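Local coordinates for alpha-galactosidase 1 (Saccharomyces cerevisiae, PDB 3LRK), which hydrolyses terminal, non-reducing alpha-D-galactose residues from alpha-D-galactosides such as galactose oligosaccharides, galactomannans and galactolipids, at residues S219-D224 with L243-P248; S238-L243 with Q340-M345; L48-A53 with G97-H102. The protein carries 1 engineered substitution. All coordinates share one frame; numbering follows the deposited sequence.

Contact 1 (S219-D224 with L243-P248); sequences SRCPCD and LNKAAP
The carbonyl oxygen of Cys223 is gripped by two donors from one helix. Lys245 NZ gives it a hydrogen bond of 3.0 Å, and Asn241 ND2, one helical turn earlier, gives another. The ammonium group comes in from above the carbonyl plane, 40° out of it, instead of along a lone pair. Asn241 OD1 accepts a bond from the same NZ, so carbonyl, amide and ammonium form a small closed polar cluster.

A lysine suits this place because its chain can span the gap: CG lies anti to the carbonyl carbon (chi1 -76°), and from there the chain runs extended, carrying the amine across to the loop. Its aliphatic part packs on the loop backbone, with Lys245 CE 3.3 Å from Asp224 O. Near the tip, Lys245 NZ lies 3.6 Å from Cys221 SG. The positive charge is buried, and the surrounding oxygens probably help to stabilise it.

Cys221 presents its sulfur to the ammonium, whereas Cys223 faces the lysine with its CB; both are tied back by disulfides, Cys221 to Cys237 and Cys223 to Cys230. Tyr228 of a neighbouring subunit packs on Cys223. The segment 219-224 belongs to the long loop after barrel strand 203-205, and the side chain of Cys221 lies about 8 Å from that of the proton donor Asp209: a disulfide-braced beta-to-alpha loop beside the active site of a TIM barrel.

Contact 2 (S238-L243 with Q340-M345); sequences SIMNIL and QGEIQM
Van der Waals packing is what joins the segments directly, and Met240 supplies most of it. Its terminal methyl, CE, lies 3.4 Å from Gln344 NE2, the two side chains arriving from opposite directions, and the same methyl reaches to 4.2 Å from Glu342 CD. Bends at chi2 and chi3 curl the thioether so that CE rests against the Gln344 amide, a task suited to flexible, unbranched methionine. Leu243 adds a lesser touch, its CD2 4.0 Å from Gln344 OE1, the two side chains lying alongside one another and running in opposite directions.

Hydrogen bonds hold the polar partners in place. Glu342 and Gln344, two residues apart on the strand, project from the same face, and Gln344 NE2 donates to Glu342 OE1 over 2.9 Å. The acceptor lies in the amide plane, whereas the carboxylate is met from well above its own plane (65°). Gln344 NE2 also donates to Asn244 OD1 and OE1 accepts from Trp346 NE1, so bonds at both ends set the turn of the amide. Arg329 forms a salt bridge with Glu342 OE1. On the other segment, Ser238 is the N-cap: its OG accepts from Asn241 N at 3.2 Å.

The axes of helix 239-243 and strand 342-345 pass 12.0 Å apart at 44°. Strand 342-349 runs between strands 325-331 and 355-361 of the C-terminal sheet, whereas helix 239-246 belongs to the barrel and packs against helix 273-285.

Contact 3 (L48-A53 with G97-H102); sequences LLLDTA and GHVADH. With NA (sodium ion), chain K; NAG (2-acetamido-2-deoxy-beta-D-glucopyranose), chain D.
The helical segments 48-53 and 97-102 run almost parallel, 10° between their directions and 10.6 Å between their axes. Leu50 carries the contact: its CD1 lies 3.6 Å from His102 CD2, and its CD2 packs 3.7 Å from His102 CB, the two side chains crossing at about a right angle. Deeper in, Leu49 CD2 meets Val99 CG1 at 3.8 Å. Branched leucine and compact valine suit this apolar interface. Val99 CG1 stands anti to its own N (chi1 -176°), from where it touches both leucines.

On its polar side His102 does different work. His98 and His102, one helical turn apart, each direct NE2 to the same sodium ion at 2.3 Å, and five further atoms complete its coordination. The acetyl methyl C8 of an N-acetylglucosamine sits over the centre of one face of the His102 ring, 3.6 Å above its plane. The metal bond fixes the ring's direction, while the methyl packs on that face. Asn105, a glycosylation site, also lines this sugar pocket.

Helix 46-58 follows barrel strand 32-35 and helix 96-105 precedes strand 109-115, so these are consecutive outer helices of a TIM barrel, the second of which carries an i, i+4 histidine pair binding sodium.

Contacts 1 and 2 share helix 239-246 and lie with centres 9 Å apart. Asn244, next to Lys245, continues the polar network across them: its OD1 is 2.8 Å from Gln344 NE2, a probable hydrogen bond, and its ND2 donates to Glu342 OE2. One helix therefore links the disulfide-braced loop near Asp209 to the C-terminal beta domain. Contact 3 stands apart, its centre 35 Å from that of contact 1 and 37 Å from that of contact 2, on the opposite side of the chain's centre. Its nearest link to the substrate site is Leu49, whose side chain is about 8 Å from that of the substrate-binding Asp72.

Contact 1 (S219-D224 with L243-P248)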
loop_
_atom_site.group_PDB
_atom_site.type_symbol
_atom_site.label_atom_id
_atom_site.label_comp_id
_atom_site.label_asym_id
_atom_site.label_seq_id
_atom_site.Cartn_x
_atom_site.Cartn_y
_atom_site.Cartn_z
ATOM N N SER A 219 -16.352 -4.455 -12.235
ATOM C CA SER A 219 -15.015 -5.042 -12.273
ATOM C C SER A 219 -14.000 -4.098 -12.946
ATOM O O SER A 219 -12.801 -4.207 -12.712
ATOM C CB SER A 219 -15.059 -6.386 -13.005
ATOM O OG SER A 219 -15.530 -6.186 -14.328
ATOM N N ARG A 220 -14.493 -3.177 -13.774
ATOM C CA ARG A 220 -13.643 -2.164 -14.419
ATOM C C ARG A 220 -13.296 -0.997 -13.480
ATOM O O ARG A 220 -12.477 -0.145 -13.830
ATOM C CB ARG A 220 -14.304 -1.640 -15.704
ATOM C CG ARG A 220 -14.453 -2.700 -16.802
ATOM C CD ARG A 220 -15.466 -2.266 -17.860
ATOM N NE ARG A 220 -16.832 -2.207 -17.331
ATOM C CZ ARG A 220 -17.907 -1.932 -18.066
ATOM N NH1 ARG A 220 -17.779 -1.685 -19.362
ATOM N NH2 ARG A 220 -19.116 -1.902 -17.509
ATOM N N CYS A 221 -13.927 -0.975 -12.306
ATOM C CA CYS A 221 -13.663 0.018 -11.257
ATOM C C CYS A 221 -13.338 -0.713 -9.945
ATOM O O CYS A 221 -14.158 -0.730 -9.016
ATOM C CB CYS A 221 -14.861 0.960 -11.106
ATOM S SG CYS A 221 -14.696 2.304 -9.890
ATOM N N PRO A 222 -12.139 -1.340 -9.868
ATOM C CA PRO A 222 -11.840 -2.270 -8.769
ATOM C C PRO A 222 -11.707 -1.648 -7.369
ATOM O O PRO A 222 -11.817 -2.374 -6.375
ATOM C CB PRO A 222 -10.525 -2.928 -9.215
ATOM C CG PRO A 222 -9.861 -1.897 -10.048
ATOM C CD PRO A 222 -10.996 -1.209 -10.793
ATOM N N CYS A 223 -11.490 -0.337 -7.282
ATOM C CA CYS A 223 -11.374 0.331 -5.982
ATOM C C CYS A 223 -12.749 0.702 -5.458
ATOM O O CYS A 223 -13.499 1.407 -6.135
ATOM C CB CYS A 223 -10.497 1.578 -6.086
ATOM S SG CYS A 223 -8.810 1.238 -6.561
ATOM N N ASP A 224 -13.090 0.215 -4.263
ATOM C CA ASP A 224 -14.397 0.523 -3.680
ATOM C C ASP A 224 -14.448 1.947 -3.103
ATOM O O ASP A 224 -13.470 2.695 -3.208
ATOM C CB ASP A 224 -14.872 -0.563 -2.689
ATOM C CG ASP A 224 -14.072 -0.595 -1.389
ATOM O OD1 ASP A 224 -13.462 0.425 -0.997
ATOM O OD2 ASP A 224 -14.081 -1.661 -0.740
ATOM N N LEU A 243 -18.737 9.423 -5.023
ATOM C CA LEU A 243 -19.027 10.295 -3.881
ATOM C C LEU A 243 -18.273 9.834 -2.626
ATOM O O LEU A 243 -17.721 10.650 -1.892
ATOM C CB LEU A 243 -20.537 10.353 -3.592
ATOM C CG LEU A 243 -20.957 11.278 -2.444
ATOM C CD1 LEU A 243 -20.643 12.737 -2.761
ATOM C CD2 LEU A 243 -22.441 11.081 -2.151
ATOM N N ASN A 244 -18.275 8.531 -2.384
ATOM C CA ASN A 244 -17.558 7.950 -1.241
ATOM C C ASN A 244 -16.047 8.189 -1.289
ATOM O O ASN A 244 -15.430 8.540 -0.279
ATOM C CB ASN A 244 -17.869 6.460 -1.121
ATOM C CG ASN A 244 -19.266 6.195 -0.554
ATOM O OD1 ASN A 244 -19.960 7.113 -0.117
ATOM N ND2 ASN A 244 -19.677 4.939 -0.568
ATOM N N LYS A 245 -15.458 7.990 -2.461
ATOM C CA LYS A 245 -14.059 8.359 -2.700
ATOM C C LYS A 245 -13.775 9.847 -2.424
ATOM O O LYS A 245 -12.727 10.194 -1.862
ATOM C CB LYS A 245 -13.647 7.968 -4.120
ATOM C CG LYS A 245 -13.392 6.479 -4.265
ATOM C CD LYS A 245 -13.276 6.077 -5.716
ATOM C CE LYS A 245 -12.881 4.619 -5.834
ATOM N NZ LYS A 245 -13.123 4.164 -7.235
ATOM N N ALA A 246 -14.718 10.709 -2.808
ATOM C CA ALA A 246 -14.558 12.157 -2.659
ATOM C C ALA A 246 -14.691 12.655 -1.218
ATOM O O ALA A 246 -14.165 13.717 -0.873
ATOM C CB ALA A 246 -15.556 12.887 -3.565
ATOM N N ALA A 247 -15.415 11.897 -0.398
ATOM C CA ALA A 247 -15.772 12.312 0.958
ATOM C C ALA A 247 -14.627 12.907 1.799
ATOM O O ALA A 247 -14.777 14.021 2.324
ATOM C CB ALA A 247 -16.497 11.173 1.712
ATOM N N PRO A 248 -13.487 12.185 1.932
ATOM C CA PRO A 248 -12.392 12.763 2.722
ATOM C C PRO A 248 -11.675 13.932 2.027
ATOM O O PRO A 248 -10.981 14.687 2.693
ATOM C CB PRO A 248 -11.425 11.578 2.900
ATOM C CG PRO A 248 -11.657 10.731 1.709
ATOM C CD PRO A 248 -13.146 10.831 1.439
#

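Contact 2 (S238-L243 with Q340-M345)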
loop_
_atom_site.group_PDB
_atom_site.type_symbol
_atom_site.label_atom_id
_atom_site.label_comp_id
_atom_site.label_asym_id
_atom_site.label_seq_id
_atom_site.Cartn_x
_atom_site.Cartn_y
_atom_site.Cartn_z
ATOM N N SER A 238 -19.631 3.724 -10.127
ATOM C CA SER A 238 -20.975 4.217 -9.802
ATOM C C SER A 238 -20.948 5.580 -9.107
ATOM O O SER A 238 -19.917 6.011 -8.595
ATOM C CB SER A 238 -21.726 3.219 -8.923
ATOM O OG SER A 238 -21.191 3.220 -7.616
ATOM N N ILE A 239 -22.100 6.243 -9.098
ATOM C CA ILE A 239 -22.276 7.548 -8.446
ATOM C C ILE A 239 -21.822 7.534 -6.971
ATOM O O ILE A 239 -21.012 8.367 -6.558
ATOM C CB ILE A 239 -23.736 8.039 -8.629
ATOM C CG1 ILE A 239 -23.947 8.470 -10.091
ATOM C CG2 ILE A 239 -24.090 9.167 -7.644
ATOM C CD1 ILE A 239 -25.399 8.384 -10.590
ATOM N N MET A 240 -22.318 6.563 -6.210
ATOM C CA MET A 240 -21.986 6.417 -4.797
ATOM C C MET A 240 -20.535 6.024 -4.560
ATOM O O MET A 240 -19.945 6.425 -3.558
ATOM C CB MET A 240 -22.908 5.390 -4.121
ATOM C CG MET A 240 -24.349 5.855 -3.894
ATOM S SD MET A 240 -24.517 7.406 -2.993
ATOM C CE MET A 240 -23.721 7.043 -1.421
ATOM N N ASN A 241 -19.975 5.215 -5.460
ATOM C CA ASN A 241 -18.560 4.844 -5.395
ATOM C C ASN A 241 -17.693 6.099 -5.446
ATOM O O ASN A 241 -16.759 6.234 -4.660
ATOM C CB ASN A 241 -18.189 3.873 -6.534
ATOM C CG ASN A 241 -16.678 3.616 -6.639
ATOM O OD1 ASN A 241 -15.924 4.449 -7.154
ATOM N ND2 ASN A 241 -16.246 2.438 -6.193
ATOM N N ILE A 242 -18.044 7.023 -6.349
ATOM C CA ILE A 242 -17.268 8.244 -6.579
ATOM C C ILE A 242 -17.485 9.262 -5.458
ATOM O O ILE A 242 -16.527 9.869 -4.981
ATOM C CB ILE A 242 -17.555 8.843 -7.988
ATOM C CG1 ILE A 242 -16.918 7.942 -9.062
ATOM C CG2 ILE A 242 -17.030 10.274 -8.108
ATOM C CD1 ILE A 242 -17.368 8.233 -10.467
ATOM N N LEU A 243 -18.737 9.423 -5.023
ATOM C CA LEU A 243 -19.027 10.295 -3.881
ATOM C C LEU A 243 -18.273 9.834 -2.626
ATOM O O LEU A 243 -17.721 10.650 -1.892
ATOM C CB LEU A 243 -20.537 10.353 -3.592
ATOM C CG LEU A 243 -20.957 11.278 -2.444
ATOM C CD1 LEU A 243 -20.643 12.737 -2.761
ATOM C CD2 LEU A 243 -22.441 11.081 -2.151
ATOM N N GLN A 340 -26.134 -3.391 -2.481
ATOM C CA GLN A 340 -25.689 -2.095 -1.969
ATOM C C GLN A 340 -26.784 -1.379 -1.195
ATOM O O GLN A 340 -27.944 -1.404 -1.597
ATOM C CB GLN A 340 -25.196 -1.209 -3.114
ATOM C CG GLN A 340 -24.198 -1.907 -4.047
ATOM C CD GLN A 340 -22.926 -2.309 -3.329
ATOM O OE1 GLN A 340 -22.162 -1.457 -2.892
ATOM N NE2 GLN A 340 -22.693 -3.618 -3.208
ATOM N N GLY A 341 -26.408 -0.739 -0.091
ATOM C CA GLY A 341 -27.356 0.048 0.689
ATOM C C GLY A 341 -26.715 0.742 1.862
ATOM O O GLY A 341 -26.254 0.100 2.812
ATOM N N GLU A 342 -26.684 2.066 1.796
ATOM C CA GLU A 342 -26.132 2.868 2.868
ATOM C C GLU A 342 -26.887 4.189 2.957
ATOM O O GLU A 342 -27.490 4.641 1.984
ATOM C CB GLU A 342 -24.624 3.108 2.670
ATOM C CG GLU A 342 -24.248 3.830 1.373
ATOM C CD GLU A 342 -22.741 3.899 1.152
ATOM O OE1 GLU A 342 -22.048 4.529 1.966
ATOM O OE2 GLU A 342 -22.248 3.327 0.154
ATOM N N ILE A 343 -26.848 4.793 4.132
ATOM C CA ILE A 343 -27.459 6.100 4.359
ATOM C C ILE A 343 -26.398 7.061 4.878
ATOM O O ILE A 343 -25.501 6.660 5.627
ATOM C CB ILE A 343 -28.669 6.012 5.329
ATOM C CG1 ILE A 343 -28.269 5.330 6.652
ATOM C CG2 ILE A 343 -29.830 5.273 4.647
ATOM C CD1 ILE A 343 -29.181 5.652 7.844
ATOM N N GLN A 344 -26.485 8.320 4.456
ATOM C CA GLN A 344 -25.480 9.313 4.811
ATOM C C GLN A 344 -26.121 10.642 5.182
ATOM O O GLN A 344 -27.184 11.004 4.669
ATOM C CB GLN A 344 -24.480 9.530 3.666
ATOM C CG GLN A 344 -23.919 8.238 3.032
ATOM C CD GLN A 344 -22.825 8.501 2.004
ATOM O OE1 GLN A 344 -22.578 9.642 1.622
ATOM N NE2 GLN A 344 -22.171 7.437 1.547
ATOM N N MET A 345 -25.462 11.352 6.083
ATOM C CA MET A 345 -25.780 12.740 6.360
ATOM C C MET A 345 -24.570 13.604 6.033
ATOM O O MET A 345 -23.447 13.294 6.453
ATOM C CB MET A 345 -26.137 12.927 7.822
ATOM C CG MET A 345 -27.053 14.094 8.068
ATOM S SD MET A 345 -26.625 15.031 9.536
ATOM C CE MET A 345 -25.584 16.228 8.731
#

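Contact 3 (L48-A53 with G97-H102)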
loop_
_atom_site.group_PDB
_atom_site.type_symbol
_atom_site.label_atom_id
_atom_site.label_comp_id
_atom_site.label_asym_id
_atom_site.label_seq_id
_atom_site.Cartn_x
_atom_site.Cartn_y
_atom_site.Cartn_z
ATOM N N LEU A 48 -22.065 20.059 -34.655
ATOM C CA LEU A 48 -22.508 19.496 -33.369
ATOM C C LEU A 48 -22.330 20.504 -32.253
ATOM O O LEU A 48 -23.241 20.740 -31.453
ATOM C CB LEU A 48 -21.717 18.216 -32.996
ATOM C CG LEU A 48 -21.659 17.893 -31.479
ATOM C CD1 LEU A 48 -22.974 17.294 -30.954
ATOM C CD2 LEU A 48 -20.475 17.009 -31.080
ATOM N N LEU A 49 -21.137 21.083 -32.200
ATOM C CA LEU A 49 -20.754 21.953 -31.114
ATOM C C LEU A 49 -21.626 23.203 -31.089
ATOM O O LEU A 49 -22.102 23.614 -30.031
ATOM C CB LEU A 49 -19.282 22.326 -31.273
ATOM C CG LEU A 49 -18.293 21.972 -30.159
ATOM C CD1 LEU A 49 -18.582 20.626 -29.491
ATOM C CD2 LEU A 49 -16.901 21.996 -30.751
ATOM N N LEU A 50 -21.845 23.795 -32.260
ATOM C CA LEU A 50 -22.615 25.037 -32.355
ATOM C C LEU A 50 -24.124 24.825 -32.182
ATOM O O LEU A 50 -24.790 25.652 -31.564
ATOM C CB LEU A 50 -22.289 25.789 -33.653
ATOM C CG LEU A 50 -20.803 26.155 -33.839
ATOM C CD1 LEU A 50 -20.586 26.981 -35.095
ATOM C CD2 LEU A 50 -20.200 26.861 -32.615
ATOM N N ASP A 51 -24.655 23.728 -32.736
ATOM C CA ASP A 51 -26.057 23.315 -32.492
ATOM C C ASP A 51 -26.347 23.089 -31.012
ATOM O O ASP A 51 -27.372 23.534 -30.499
ATOM C CB ASP A 51 -26.403 22.033 -33.249
ATOM C CG ASP A 51 -26.563 22.250 -34.744
ATOM O OD1 ASP A 51 -26.490 23.409 -35.213
ATOM O OD2 ASP A 51 -26.749 21.232 -35.452
ATOM N N THR A 52 -25.438 22.394 -30.330
ATOM C CA THR A 52 -25.556 22.167 -28.886
ATOM C C THR A 52 -25.497 23.481 -28.117
ATOM O O THR A 52 -26.317 23.724 -27.239
ATOM C CB THR A 52 -24.446 21.233 -28.366
ATOM O OG1 THR A 52 -24.713 19.897 -28.796
ATOM C CG2 THR A 52 -24.381 21.254 -26.839
ATOM N N ALA A 53 -24.517 24.315 -28.455
ATOM C CA ALA A 53 -24.338 25.594 -27.802
ATOM C C ALA A 53 -25.577 26.472 -27.982
ATOM O O ALA A 53 -26.007 27.118 -27.036
ATOM C CB ALA A 53 -23.097 26.295 -28.337
ATOM N N GLY A 97 -10.195 27.865 -34.042
ATOM C CA GLY A 97 -10.339 29.272 -33.640
ATOM C C GLY A 97 -11.673 29.833 -34.107
ATOM O O GLY A 97 -12.296 30.630 -33.419
ATOM N N HIS A 98 -12.115 29.394 -35.281
ATOM C CA HIS A 98 -13.427 29.788 -35.802
ATOM C C HIS A 98 -14.615 29.278 -34.962
ATOM O O HIS A 98 -15.639 29.971 -34.830
ATOM C CB HIS A 98 -13.573 29.348 -37.257
ATOM C CG HIS A 98 -14.705 30.017 -37.965
ATOM N ND1 HIS A 98 -14.735 31.377 -38.190
ATOM C CD2 HIS A 98 -15.859 29.526 -38.471
ATOM C CE1 HIS A 98 -15.851 31.693 -38.817
ATOM N NE2 HIS A 98 -16.543 30.586 -39.011
ATOM N N VAL A 99 -14.480 28.077 -34.403
ATOM C CA VAL A 99 -15.470 27.548 -33.442
ATOM C C VAL A 99 -15.483 28.421 -32.178
ATOM O O VAL A 99 -16.548 28.800 -31.697
ATOM C CB VAL A 99 -15.188 26.066 -33.061
ATOM C CG1 VAL A 99 -16.288 25.497 -32.119
ATOM C CG2 VAL A 99 -15.028 25.204 -34.313
ATOM N N ALA A 100 -14.294 28.738 -31.655
ATOM C CA ALA A 100 -14.142 29.642 -30.503
ATOM C C ALA A 100 -14.855 30.985 -30.711
ATOM O O ALA A 100 -15.489 31.503 -29.797
ATOM C CB ALA A 100 -12.662 29.882 -30.221
ATOM N N ASP A 101 -14.720 31.543 -31.912
ATOM C CA ASP A 101 -15.276 32.871 -32.254
ATOM C C ASP A 101 -16.797 32.868 -32.217
ATOM O O ASP A 101 -17.417 33.783 -31.653
ATOM C CB ASP A 101 -14.788 33.312 -33.639
ATOM C CG ASP A 101 -13.289 33.557 -33.686
ATOM O OD1 ASP A 101 -12.662 33.756 -32.624
ATOM O OD2 ASP A 101 -12.731 33.541 -34.797
ATOM N N HIS A 102 -17.394 31.840 -32.823
ATOM C CA HIS A 102 -18.846 31.603 -32.738
ATOM C C HIS A 102 -19.320 31.443 -31.299
ATOM O O HIS A 102 -20.343 32.018 -30.900
ATOM C CB HIS A 102 -19.223 30.347 -33.526
ATOM C CG HIS A 102 -19.492 30.594 -34.971
ATOM N ND1 HIS A 102 -20.445 31.490 -35.402
ATOM C CD2 HIS A 102 -18.958 30.044 -36.087
ATOM C CE1 HIS A 102 -20.481 31.492 -36.721
ATOM N NE2 HIS A 102 -19.594 30.619 -37.160
HETATM NA NA NA K . -18.806 30.284 -39.288
HETATM C C1 NAG D . -17.973 37.739 -33.871
HETATM C C2 NAG D . -17.834 37.512 -35.373
HETATM C C3 NAG D . -16.818 38.493 -35.963
HETATM C C4 NAG D . -17.148 39.941 -35.581
HETATM C C5 NAG D . -17.467 40.059 -34.091
HETATM C C6 NAG D . -18.077 41.420 -33.764
HETATM C C7 NAG D . -18.354 35.173 -35.919
HETATM C C8 NAG D . -17.806 33.857 -36.384
HETATM N N2 NAG D . -17.461 36.138 -35.676
HETATM O O3 NAG D . -16.781 38.363 -37.366
HETATM O O4 NAG D . -16.059 40.789 -35.907
HETATM O O5 NAG D . -18.397 39.074 -33.666
HETATM O O6 NAG D . -17.859 41.633 -32.386
HETATM O O7 NAG D . -19.568 35.321 -35.770
#